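Local coordinates for hydroxyethylthiazole kinase (PDB 3HPD), which probably phosphorylates the hydroxyl group of 4-methyl-5-beta-hydroxyethylthiazole with ATP, a magnesium-dependent step in thiamine diphosphate biosynthesis, at residues 20-25 with 41-46; 60-65 with 89-94; 45-50 with 72-77; 32-37 with 198-203. All blocks are in the same frame, centred on the assembly; numbering follows the deposited sequence.

Overall arrangement
Interactions 1 and 2 both belong to the parallel part of the central sheet. They are buried and rest on backbone hydrogen bonds between strands, and strands 17-21 and 59-63 join them as neighbours. Interaction 4 is also buried, but it is apolar throughout: two helices meet on one face of that sheet through leucines and alanines. Interaction 3 lies farther out, about 20 Å from the centre of the chain to its own centre. It is partly exposed and mixes a buried serine bond with a long salt bridge. It starts at H45 and A46, where interaction 1 ends. Interactions 1, 3 and 4 also touch the second subunit.

Interaction 1 of 4, residues 20-25 with 41-46; sequences NITNFV and PVMAHA
N20 and M43 are bridge partners of two parallel strands, 17-21 and 40-43, with CA atoms 4.8 Å apart. Two backbone hydrogen bonds flank M43. N20 N gives a nearly straight bond to V42 O (2.8 Å, N-H...O angle 172°). A44 N returns a weak one to N20 O, at 3.3 Å. The same N20 O also receives a CA-H...O contact from M43 CA.

The side-chain contacts centre on M43, whose side chain lies side by side with that of N20 and points the same way. The chain bends about CB-CG (chi2 59°), which places SD 3.9 Å from N20 CB. The terminal CE comes 3.6 Å from N20 CB and 3.7 Å from N20 CG, so the methyl group lies against the base of the amide. T22 CG2 touches M43 CG more loosely, at 4.2 Å. Farther along, I21 CG1 sits 3.4 Å from A44 O, which also accepts a hydrogen bond from H19 NE2. I21 CG2 reaches H45 CB. The H45 imidazole turns elsewhere: its NE2 bonds D68 of the second subunit, and its ring stacks on W71.

M43 is a predicted substrate-binding residue, and it packs on V25 of the second subunit. This is consistent with a substrate site near the subunit interface.

The contact closes the beta-alpha-beta unit of strand 17-21, helix 27-37 and strand 40-43. N20 touches L34 and M43 touches T30 of helix 27-37. I21 faces helix 69-85 and bonds through its backbone to V61 and N63 of strand 59-63.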
loop_
_atom_site.group_PDB
_atom_site.type_symbol
_atom_site.label_atom_id
_atom_site.label_comp_id
_atom_site.label_asym_id
_atom_site.label_seq_id
_atom_site.Cartn_x
_atom_site.Cartn_y
_atom_site.Cartn_z
ATOM N N ASN A 20 6.586 13.008 -4.233
ATOM C CA ASN A 20 6.400 12.588 -2.846
ATOM C C ASN A 20 7.532 11.706 -2.334
ATOM O O ASN A 20 7.902 10.718 -2.974
ATOM C CB ASN A 20 5.090 11.794 -2.680
ATOM C CG ASN A 20 3.852 12.630 -2.919
ATOM O OD1 ASN A 20 3.094 12.921 -1.990
ATOM N ND2 ASN A 20 3.631 13.017 -4.170
ATOM N N ILE A 21 8.090 12.084 -1.189
ATOM C CA ILE A 21 9.111 11.291 -0.511
ATOM C C ILE A 21 8.262 11.041 0.724
ATOM O O ILE A 21 8.238 11.840 1.658
ATOM C CB ILE A 21 10.354 12.121 -0.180
ATOM C CG1 ILE A 21 10.938 12.691 -1.478
ATOM C CG2 ILE A 21 11.384 11.244 0.526
ATOM C CD1 ILE A 21 12.117 13.617 -1.279
ATOM N N THR A 22 7.544 9.927 0.706
ATOM C CA THR A 22 6.586 9.657 1.758
ATOM C C THR A 22 6.710 8.337 2.526
ATOM O O THR A 22 7.708 7.624 2.400
ATOM C CB THR A 22 5.177 9.813 1.136
ATOM O OG1 THR A 22 4.181 9.820 2.160
ATOM C CG2 THR A 22 4.909 8.683 0.139
ATOM N N ASN A 23 5.697 8.020 3.331
ATOM C CA ASN A 23 5.737 6.805 4.142
ATOM C C ASN A 23 5.065 5.597 3.491
ATOM O O ASN A 23 4.193 5.734 2.636
ATOM C CB ASN A 23 5.171 7.080 5.552
ATOM C CG ASN A 23 3.654 7.126 5.598
ATOM O OD1 ASN A 23 2.986 6.124 5.356
ATOM N ND2 ASN A 23 3.104 8.292 5.935
ATOM N N PHE A 24 5.495 4.408 3.905
ATOM C CA PHE A 24 5.004 3.156 3.340
ATOM C C PHE A 24 3.516 2.889 3.438
ATOM O O PHE A 24 2.954 2.181 2.602
ATOM C CB PHE A 24 5.766 1.983 3.962
ATOM C CG PHE A 24 7.250 2.058 3.758
ATOM C CD1 PHE A 24 7.784 2.135 2.474
ATOM C CD2 PHE A 24 8.116 2.060 4.847
ATOM C CE1 PHE A 24 9.163 2.225 2.278
ATOM C CE2 PHE A 24 9.496 2.148 4.663
ATOM C CZ PHE A 24 10.021 2.226 3.374
ATOM N N VAL A 25 2.874 3.448 4.453
ATOM C CA VAL A 25 1.448 3.231 4.650
ATOM C C VAL A 25 0.585 4.026 3.675
ATOM O O VAL A 25 -0.522 3.603 3.335
ATOM C CB VAL A 25 1.035 3.612 6.097
ATOM C CG1 VAL A 25 -0.455 3.364 6.310
ATOM C CG2 VAL A 25 1.853 2.814 7.094
ATOM N N PRO A 41 1.118 12.161 -9.477
ATOM C CA PRO A 41 2.085 11.869 -8.422
ATOM C C PRO A 41 3.314 11.136 -8.938
ATOM O O PRO A 41 3.282 10.499 -9.989
ATOM C CB PRO A 41 1.292 10.974 -7.489
ATOM C CG PRO A 41 0.556 10.102 -8.485
ATOM C CD PRO A 41 0.069 11.120 -9.521
ATOM N N VAL A 42 4.397 11.246 -8.187
ATOM C CA VAL A 42 5.618 10.519 -8.484
ATOM C C VAL A 42 6.287 10.299 -7.140
ATOM O O VAL A 42 6.562 11.251 -6.408
ATOM C CB VAL A 42 6.581 11.272 -9.446
ATOM C CG1 VAL A 42 7.013 12.607 -8.861
ATOM C CG2 VAL A 42 7.803 10.392 -9.721
ATOM N N MET A 43 6.492 9.033 -6.794
ATOM C CA MET A 43 7.141 8.677 -5.540
ATOM C C MET A 43 8.568 8.239 -5.851
ATOM O O MET A 43 8.784 7.287 -6.603
ATOM C CB MET A 43 6.385 7.538 -4.846
ATOM C CG MET A 43 5.189 7.984 -4.003
ATOM S SD MET A 43 3.927 8.871 -4.931
ATOM C CE MET A 43 2.724 9.195 -3.637
ATOM N N ALA A 44 9.541 8.949 -5.289
ATOM C CA ALA A 44 10.947 8.635 -5.510
ATOM C C ALA A 44 11.765 9.130 -4.325
ATOM O O ALA A 44 11.472 10.183 -3.753
ATOM C CB ALA A 44 11.435 9.286 -6.794
ATOM N N HIS A 45 12.799 8.379 -3.966
ATOM C CA HIS A 45 13.629 8.744 -2.826
ATOM C C HIS A 45 15.127 8.519 -3.040
ATOM O O HIS A 45 15.943 9.052 -2.294
ATOM C CB HIS A 45 13.191 7.942 -1.599
ATOM C CG HIS A 45 13.415 6.468 -1.740
ATOM N ND1 HIS A 45 12.636 5.672 -2.549
ATOM C CD2 HIS A 45 14.373 5.660 -1.225
ATOM C CE1 HIS A 45 13.106 4.435 -2.531
ATOM N NE2 HIS A 45 14.159 4.402 -1.737
ATOM N N ALA A 46 15.490 7.725 -4.042
ATOM C CA ALA A 46 16.901 7.430 -4.284
ATOM C C ALA A 46 17.734 8.689 -4.485
ATOM O O ALA A 46 17.409 9.538 -5.317
ATOM C CB ALA A 46 17.050 6.501 -5.493
#

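Interaction 2 of 4, residues 60-65 with 89-94; sequences VVINIG and IVLDPV
The parallel strand pair of a beta-alpha-beta unit meets here: strand 59-63 runs beside strand 89-92, with helix 69-85 linking them. V90 N bonds V60 O, I62 N bonds V90 O at 2.8 Å, and D92 N bonds I62 O. A weak bond from I64 N to D92 O (3.5 Å) ends the series. On one face I62 spans two partners. Its CD1 meets I89 CG2 at 4.0 Å and its CG2 meets L91 CD1 at 3.9 Å. On the other face V61 CG2 lies against V90 CB. This is the parallel core of a ribokinase-like sheet, and the C-terminal ends of the strands lie near the predicted ATP and substrate residues K118 and G192. N63 CG, anti to the backbone N (chi1 -176°), stands 3.8 Å from V94 CG2. N63 OD1 takes the G65 N-H in its carbonyl plane at 2.9 Å, forming an Asx turn, and accepts a second bond from N23 ND2. An alanine here would probably leave G65 N and N23 ND2 without their shared acceptor and free the turn to shift. V94 CG2 packs 3.3 Å from the same OD1. Beside N63, D92 OD2 forms a salt bridge with K118.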
loop_
_atom_site.group_PDB
_atom_site.type_symbol
_atom_site.label_atom_id
_atom_site.label_comp_id
_atom_site.label_asym_id
_atom_site.label_seq_id
_atom_site.Cartn_x
_atom_site.Cartn_y
_atom_site.Cartn_z
ATOM N N VAL A 60 7.158 19.473 -3.979
ATOM C CA VAL A 60 7.692 18.329 -3.255
ATOM C C VAL A 60 6.963 18.156 -1.926
ATOM O O VAL A 60 6.822 19.106 -1.162
ATOM C CB VAL A 60 9.209 18.503 -2.972
ATOM C CG1 VAL A 60 9.740 17.310 -2.190
ATOM C CG2 VAL A 60 9.969 18.655 -4.286
ATOM N N VAL A 61 6.495 16.940 -1.665
ATOM C CA VAL A 61 5.800 16.630 -0.419
ATOM C C VAL A 61 6.654 15.646 0.377
ATOM O O VAL A 61 7.008 14.576 -0.122
ATOM C CB VAL A 61 4.409 15.997 -0.691
ATOM C CG1 VAL A 61 3.765 15.539 0.621
ATOM C CG2 VAL A 61 3.510 17.012 -1.387
ATOM N N ILE A 62 6.997 16.026 1.605
ATOM C CA ILE A 62 7.806 15.186 2.481
ATOM C C ILE A 62 6.941 14.713 3.648
ATOM O O ILE A 62 6.316 15.516 4.337
ATOM C CB ILE A 62 9.028 15.962 3.031
ATOM C CG1 ILE A 62 9.943 16.368 1.872
ATOM C CG2 ILE A 62 9.793 15.091 4.030
ATOM C CD1 ILE A 62 11.079 17.296 2.270
ATOM N N ASN A 63 6.908 13.402 3.853
ATOM C CA ASN A 63 6.107 12.791 4.911
ATOM C C ASN A 63 7.009 11.808 5.663
ATOM O O ASN A 63 7.462 10.819 5.091
ATOM C CB ASN A 63 4.922 12.061 4.269
ATOM C CG ASN A 63 3.977 11.470 5.287
ATOM O OD1 ASN A 63 4.402 10.809 6.230
ATOM N ND2 ASN A 63 2.681 11.697 5.094
ATOM N N ILE A 64 7.255 12.076 6.942
ATOM C CA ILE A 64 8.145 11.240 7.757
ATOM C C ILE A 64 7.490 10.080 8.507
ATOM O O ILE A 64 8.096 9.519 9.420
ATOM C CB ILE A 64 8.887 12.103 8.801
ATOM C CG1 ILE A 64 7.887 12.666 9.819
ATOM C CG2 ILE A 64 9.619 13.242 8.108
ATOM C CD1 ILE A 64 8.534 13.469 10.945
ATOM N N GLY A 65 6.273 9.714 8.112
ATOM C CA GLY A 65 5.543 8.642 8.778
ATOM C C GLY A 65 6.265 7.339 9.093
ATOM O O GLY A 65 6.025 6.730 10.141
ATOM N N ILE A 89 7.769 23.265 -1.047
ATOM C CA ILE A 89 7.860 22.070 -0.215
ATOM C C ILE A 89 6.756 22.007 0.835
ATOM O O ILE A 89 6.488 22.991 1.524
ATOM C CB ILE A 89 9.210 22.026 0.531
ATOM C CG1 ILE A 89 10.362 22.068 -0.473
ATOM C CG2 ILE A 89 9.293 20.768 1.396
ATOM C CD1 ILE A 89 11.698 22.362 0.157
ATOM N N VAL A 90 6.120 20.842 0.948
ATOM C CA VAL A 90 5.077 20.614 1.944
ATOM C C VAL A 90 5.608 19.548 2.898
ATOM O O VAL A 90 6.026 18.474 2.461
ATOM C CB VAL A 90 3.771 20.073 1.317
ATOM C CG1 VAL A 90 2.742 19.818 2.416
ATOM C CG2 VAL A 90 3.224 21.063 0.296
ATOM N N LEU A 91 5.606 19.844 4.192
ATOM C CA LEU A 91 6.086 18.883 5.178
ATOM C C LEU A 91 4.975 18.421 6.109
ATOM O O LEU A 91 4.269 19.236 6.690
ATOM C CB LEU A 91 7.208 19.492 6.030
ATOM C CG LEU A 91 7.624 18.664 7.253
ATOM C CD1 LEU A 91 8.283 17.357 6.798
ATOM C CD2 LEU A 91 8.583 19.470 8.121
ATOM N N ASP A 92 4.818 17.107 6.235
ATOM C CA ASP A 92 3.831 16.546 7.146
ATOM C C ASP A 92 4.677 15.804 8.175
ATOM O O ASP A 92 5.168 14.704 7.908
ATOM C CB ASP A 92 2.904 15.563 6.432
ATOM C CG ASP A 92 1.718 15.173 7.290
ATOM O OD1 ASP A 92 1.889 15.097 8.527
ATOM O OD2 ASP A 92 0.625 14.935 6.734
ATOM N N PRO A 93 4.859 16.401 9.365
ATOM C CA PRO A 93 5.647 15.861 10.478
ATOM C C PRO A 93 4.952 14.747 11.247
ATOM O O PRO A 93 4.816 14.826 12.470
ATOM C CB PRO A 93 5.874 17.092 11.344
ATOM C CG PRO A 93 4.531 17.764 11.256
ATOM C CD PRO A 93 4.190 17.654 9.767
ATOM N N VAL A 94 4.525 13.712 10.532
ATOM C CA VAL A 94 3.823 12.595 11.153
ATOM C C VAL A 94 4.543 12.026 12.371
ATOM O O VAL A 94 5.659 11.520 12.270
ATOM C CB VAL A 94 3.594 11.447 10.144
ATOM C CG1 VAL A 94 2.812 10.316 10.804
ATOM C CG2 VAL A 94 2.843 11.969 8.925
#

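Interaction 3 of 4, residues 45-50 with 72-77; sequences HAEEEL and RRSMVK
S74 OG is anti to its carbonyl carbon (chi1 -70°), which turns the hydroxyl from helix 69-85 toward H45. E47 CG is likewise anti to its carbonyl carbon (chi1 -77°), and the chain extends beyond it toward R73. S74 OG donates to H45 O at 2.6 Å, with the donor tilted 25° from the carbonyl plane. An alanine in place of S74 would probably leave H45 O without this donor and let the loop move away from the helix. At the exposed edge the E47 and R73 side chains cross at about a right angle. E47 OE2 lies close to the R73 aliphatic chain, 3.1 Å from CD. The R73 chain bends at chi3, and its NH1 is 3.8 Å from OE2, a long salt bridge in which OE2 sits near the guanidinium plane. L50 fills the inner side: its CD1 lies 3.5 Å from S74 O and 4.0 Å from K77 CB. L50 also packs on I21. E49 OE1 forms a salt bridge with R102 of the second subunit. The arrangement is a loop-to-helix contact on the outer side of the alpha/beta fold: the turn between strand 40-43 and helix 50-56 is tied to helix 69-85 by a serine-to-carbonyl bond.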
loop_
_atom_site.group_PDB
_atom_site.type_symbol
_atom_site.label_atom_id
_atom_site.label_comp_id
_atom_site.label_asym_id
_atom_site.label_seq_id
_atom_site.Cartn_x
_atom_site.Cartn_y
_atom_site.Cartn_z
ATOM N N HIS A 45 12.799 8.379 -3.966
ATOM C CA HIS A 45 13.629 8.744 -2.826
ATOM C C HIS A 45 15.127 8.519 -3.040
ATOM O O HIS A 45 15.943 9.052 -2.294
ATOM C CB HIS A 45 13.191 7.942 -1.599
ATOM C CG HIS A 45 13.415 6.468 -1.740
ATOM N ND1 HIS A 45 12.636 5.672 -2.549
ATOM C CD2 HIS A 45 14.373 5.660 -1.225
ATOM C CE1 HIS A 45 13.106 4.435 -2.531
ATOM N NE2 HIS A 45 14.159 4.402 -1.737
ATOM N N ALA A 46 15.490 7.725 -4.042
ATOM C CA ALA A 46 16.901 7.430 -4.284
ATOM C C ALA A 46 17.734 8.689 -4.485
ATOM O O ALA A 46 17.409 9.538 -5.317
ATOM C CB ALA A 46 17.050 6.501 -5.493
ATOM N N GLU A 47 18.812 8.810 -3.717
ATOM C CA GLU A 47 19.674 9.977 -3.834
ATOM C C GLU A 47 20.250 10.087 -5.240
ATOM O O GLU A 47 20.612 11.179 -5.687
ATOM C CB GLU A 47 20.787 9.912 -2.785
ATOM C CG GLU A 47 20.303 10.298 -1.391
ATOM C CD GLU A 47 21.321 10.013 -0.306
ATOM O OE1 GLU A 47 22.495 10.413 -0.464
ATOM O OE2 GLU A 47 20.942 9.392 0.710
ATOM N N GLU A 48 20.311 8.959 -5.947
ATOM C CA GLU A 48 20.834 8.943 -7.307
ATOM C C GLU A 48 19.926 9.629 -8.330
ATOM O O GLU A 48 20.357 9.899 -9.448
ATOM C CB GLU A 48 21.103 7.508 -7.774
ATOM C CG GLU A 48 22.277 6.837 -7.087
ATOM C CD GLU A 48 21.876 6.073 -5.840
ATOM O OE1 GLU A 48 20.836 6.408 -5.235
ATOM O OE2 GLU A 48 22.614 5.140 -5.459
ATOM N N GLU A 49 18.677 9.905 -7.959
ATOM C CA GLU A 49 17.757 10.560 -8.886
ATOM C C GLU A 49 16.976 11.725 -8.283
ATOM O O GLU A 49 16.122 12.300 -8.952
ATOM C CB GLU A 49 16.761 9.543 -9.461
ATOM C CG GLU A 49 15.721 9.045 -8.462
ATOM C CD GLU A 49 14.729 8.074 -9.080
ATOM O OE1 GLU A 49 14.746 7.902 -10.318
ATOM O OE2 GLU A 49 13.925 7.485 -8.325
ATOM N N LEU A 50 17.261 12.083 -7.032
ATOM C CA LEU A 50 16.541 13.186 -6.398
ATOM C C LEU A 50 16.612 14.489 -7.184
ATOM O O LEU A 50 15.597 15.148 -7.386
ATOM C CB LEU A 50 17.063 13.445 -4.981
ATOM C CG LEU A 50 16.668 12.457 -3.885
ATOM C CD1 LEU A 50 17.318 12.876 -2.567
ATOM C CD2 LEU A 50 15.150 12.427 -3.746
ATOM N N ARG A 72 15.788 9.714 5.865
ATOM C CA ARG A 72 16.057 11.035 6.431
ATOM C C ARG A 72 17.051 11.764 5.533
ATOM O O ARG A 72 16.886 12.943 5.226
ATOM C CB ARG A 72 16.649 10.915 7.836
ATOM C CG ARG A 72 16.844 12.260 8.530
ATOM C CD ARG A 72 17.713 12.128 9.773
ATOM N NE ARG A 72 19.120 11.991 9.422
ATOM C CZ ARG A 72 19.891 12.999 9.022
ATOM N NH1 ARG A 72 19.390 14.224 8.933
ATOM N NH2 ARG A 72 21.157 12.780 8.697
ATOM N N ARG A 73 18.087 11.044 5.121
ATOM C CA ARG A 73 19.118 11.599 4.256
ATOM C C ARG A 73 18.479 12.105 2.966
ATOM O O ARG A 73 18.776 13.211 2.505
ATOM C CB ARG A 73 20.157 10.523 3.946
ATOM C CG ARG A 73 21.481 11.045 3.427
ATOM C CD ARG A 73 22.488 9.908 3.334
ATOM N NE ARG A 73 22.536 9.140 4.577
ATOM C CZ ARG A 73 22.226 7.849 4.671
ATOM N NH1 ARG A 73 21.844 7.172 3.595
ATOM N NH2 ARG A 73 22.290 7.236 5.846
ATOM N N SER A 74 17.592 11.297 2.390
ATOM C CA SER A 74 16.910 11.677 1.158
ATOM C C SER A 74 16.012 12.897 1.356
ATOM O O SER A 74 15.980 13.797 0.518
ATOM C CB SER A 74 16.073 10.507 0.626
ATOM O OG SER A 74 16.900 9.457 0.140
ATOM N N MET A 75 15.282 12.926 2.465
ATOM C CA MET A 75 14.377 14.035 2.751
ATOM C C MET A 75 15.092 15.363 2.973
ATOM O O MET A 75 14.638 16.409 2.501
ATOM C CB MET A 75 13.519 13.698 3.969
ATOM C CG MET A 75 12.548 12.561 3.710
ATOM S SD MET A 75 11.769 11.991 5.221
ATOM C CE MET A 75 10.760 10.644 4.580
ATOM N N VAL A 76 16.209 15.324 3.691
ATOM C CA VAL A 76 16.970 16.537 3.951
ATOM C C VAL A 76 17.606 17.037 2.657
ATOM O O VAL A 76 17.607 18.235 2.378
ATOM C CB VAL A 76 18.060 16.285 5.016
ATOM C CG1 VAL A 76 18.987 17.483 5.113
ATOM C CG2 VAL A 76 17.396 16.024 6.373
ATOM N N LYS A 77 18.135 16.111 1.862
ATOM C CA LYS A 77 18.761 16.464 0.594
ATOM C C LYS A 77 17.714 17.038 -0.355
ATOM O O LYS A 77 17.967 18.018 -1.055
ATOM C CB LYS A 77 19.411 15.231 -0.039
ATOM C CG LYS A 77 20.211 15.525 -1.301
ATOM C CD LYS A 77 21.414 16.414 -1.007
ATOM C CE LYS A 77 22.198 16.725 -2.277
ATOM N NZ LYS A 77 23.355 17.630 -2.015
#

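Interaction 4 of 4, residues 32-37 with 198-203; sequences NALLAL and AALTGA
L34 carries much of this helix-helix packing, in which helix 27-37 lies against helix 193-205 in the alpha/beta fold of the ribokinase clan. The two short segments run at 41° to each other, with axes 9.2 Å apart at closest approach. From CB, L34 leads to CG, which is anti to the carbonyl carbon (chi1 -82°) and lies 4.0 Å from A199 O. The two methyl branches then part. CD1 meets A199 CB at 4.1 Å. CD2 lies closer to the backbone, 3.3 Å from A199 O and 3.8 Å from A203 CB. The two alanines stand one helical turn apart, so the end of L34 fits over the stretch between them.

L200 answers from the other helix. Its CD2 comes close to A33 O and A33 CB, one turn before L37. The L37 and L200 side chains cross obliquely. No hydrogen bond links the helices, and the touching side chains are all leucine or alanine. The small alanines let the leucine branches come near the backbone.

Both helices lie on the same face of the sheet, where L34 and A199 also touch N20 of strand 17-21. Helix 235-248 adds L246, which packs on A33 and L200. At the far end of the contact, L37 CD2 lies 3.7 Å from L200 CD2 and also touches A203 CB.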
loop_
_atom_site.group_PDB
_atom_site.type_symbol
_atom_site.label_atom_id
_atom_site.label_comp_id
_atom_site.label_asym_id
_atom_site.label_seq_id
_atom_site.Cartn_x
_atom_site.Cartn_y
_atom_site.Cartn_z
ATOM N N ASN A 32 -3.173 7.940 -5.387
ATOM C CA ASN A 32 -4.512 7.909 -5.949
ATOM C C ASN A 32 -5.328 9.138 -5.579
ATOM O O ASN A 32 -6.217 9.541 -6.327
ATOM C CB ASN A 32 -5.244 6.634 -5.533
ATOM C CG ASN A 32 -4.856 5.448 -6.389
ATOM O OD1 ASN A 32 -4.626 5.595 -7.591
ATOM N ND2 ASN A 32 -4.795 4.267 -5.784
ATOM N N ALA A 33 -5.034 9.736 -4.429
ATOM C CA ALA A 33 -5.748 10.941 -4.025
ATOM C C ALA A 33 -5.352 12.052 -4.999
ATOM O O ALA A 33 -6.200 12.816 -5.467
ATOM C CB ALA A 33 -5.382 11.324 -2.592
ATOM N N LEU A 34 -4.061 12.136 -5.310
ATOM C CA LEU A 34 -3.578 13.149 -6.242
ATOM C C LEU A 34 -4.159 12.941 -7.638
ATOM O O LEU A 34 -4.577 13.899 -8.286
ATOM C CB LEU A 34 -2.044 13.135 -6.301
ATOM C CG LEU A 34 -1.356 13.914 -5.175
ATOM C CD1 LEU A 34 0.109 13.519 -5.066
ATOM C CD2 LEU A 34 -1.498 15.406 -5.449
ATOM N N LEU A 35 -4.192 11.697 -8.105
ATOM C CA LEU A 35 -4.744 11.422 -9.434
ATOM C C LEU A 35 -6.233 11.773 -9.508
ATOM O O LEU A 35 -6.697 12.330 -10.499
ATOM C CB LEU A 35 -4.545 9.949 -9.810
ATOM C CG LEU A 35 -3.119 9.514 -10.173
ATOM C CD1 LEU A 35 -3.091 8.000 -10.344
ATOM C CD2 LEU A 35 -2.658 10.207 -11.451
ATOM N N ALA A 36 -6.980 11.449 -8.458
ATOM C CA ALA A 36 -8.410 11.746 -8.438
ATOM C C ALA A 36 -8.653 13.252 -8.503
ATOM O O ALA A 36 -9.567 13.710 -9.191
ATOM C CB ALA A 36 -9.053 11.164 -7.177
ATOM N N LEU A 37 -7.833 14.021 -7.789
ATOM C CA LEU A 37 -7.978 15.477 -7.772
ATOM C C LEU A 37 -7.687 16.091 -9.141
ATOM O O LEU A 37 -8.297 17.092 -9.525
ATOM C CB LEU A 37 -7.031 16.101 -6.742
ATOM C CG LEU A 37 -7.114 17.628 -6.613
ATOM C CD1 LEU A 37 -8.381 18.004 -5.859
ATOM C CD2 LEU A 37 -5.890 18.160 -5.885
ATOM N N ALA A 198 -1.851 16.550 2.935
ATOM C CA ALA A 198 -0.519 17.092 2.673
ATOM C C ALA A 198 -0.167 16.892 1.203
ATOM O O ALA A 198 0.380 17.787 0.556
ATOM C CB ALA A 198 0.517 16.407 3.560
ATOM N N ALA A 199 -0.488 15.714 0.671
ATOM C CA ALA A 199 -0.205 15.415 -0.732
ATOM C C ALA A 199 -1.009 16.327 -1.658
ATOM O O ALA A 199 -0.483 16.838 -2.648
ATOM C CB ALA A 199 -0.518 13.947 -1.036
ATOM N N LEU A 200 -2.284 16.532 -1.335
ATOM C CA LEU A 200 -3.140 17.395 -2.149
ATOM C C LEU A 200 -2.642 18.834 -2.086
ATOM O O LEU A 200 -2.701 19.566 -3.075
ATOM C CB LEU A 200 -4.589 17.329 -1.655
ATOM C CG LEU A 200 -5.276 15.964 -1.773
ATOM C CD1 LEU A 200 -6.648 16.032 -1.131
ATOM C CD2 LEU A 200 -5.383 15.561 -3.234
ATOM N N THR A 201 -2.164 19.238 -0.913
ATOM C CA THR A 201 -1.637 20.584 -0.732
ATOM C C THR A 201 -0.469 20.778 -1.695
ATOM O O THR A 201 -0.252 21.873 -2.214
ATOM C CB THR A 201 -1.157 20.803 0.716
ATOM O OG1 THR A 201 -2.282 20.739 1.602
ATOM C CG2 THR A 201 -0.481 22.163 0.861
ATOM N N GLY A 202 0.281 19.705 -1.932
ATOM C CA GLY A 202 1.400 19.784 -2.855
ATOM C C GLY A 202 0.928 20.192 -4.239
ATOM O O GLY A 202 1.604 20.952 -4.939
ATOM N N ALA A 203 -0.234 19.685 -4.644
ATOM C CA ALA A 203 -0.791 20.023 -5.949
ATOM C C ALA A 203 -1.253 21.481 -5.974
ATOM O O ALA A 203 -0.987 22.208 -6.930
ATOM C CB ALA A 203 -1.959 19.097 -6.283
#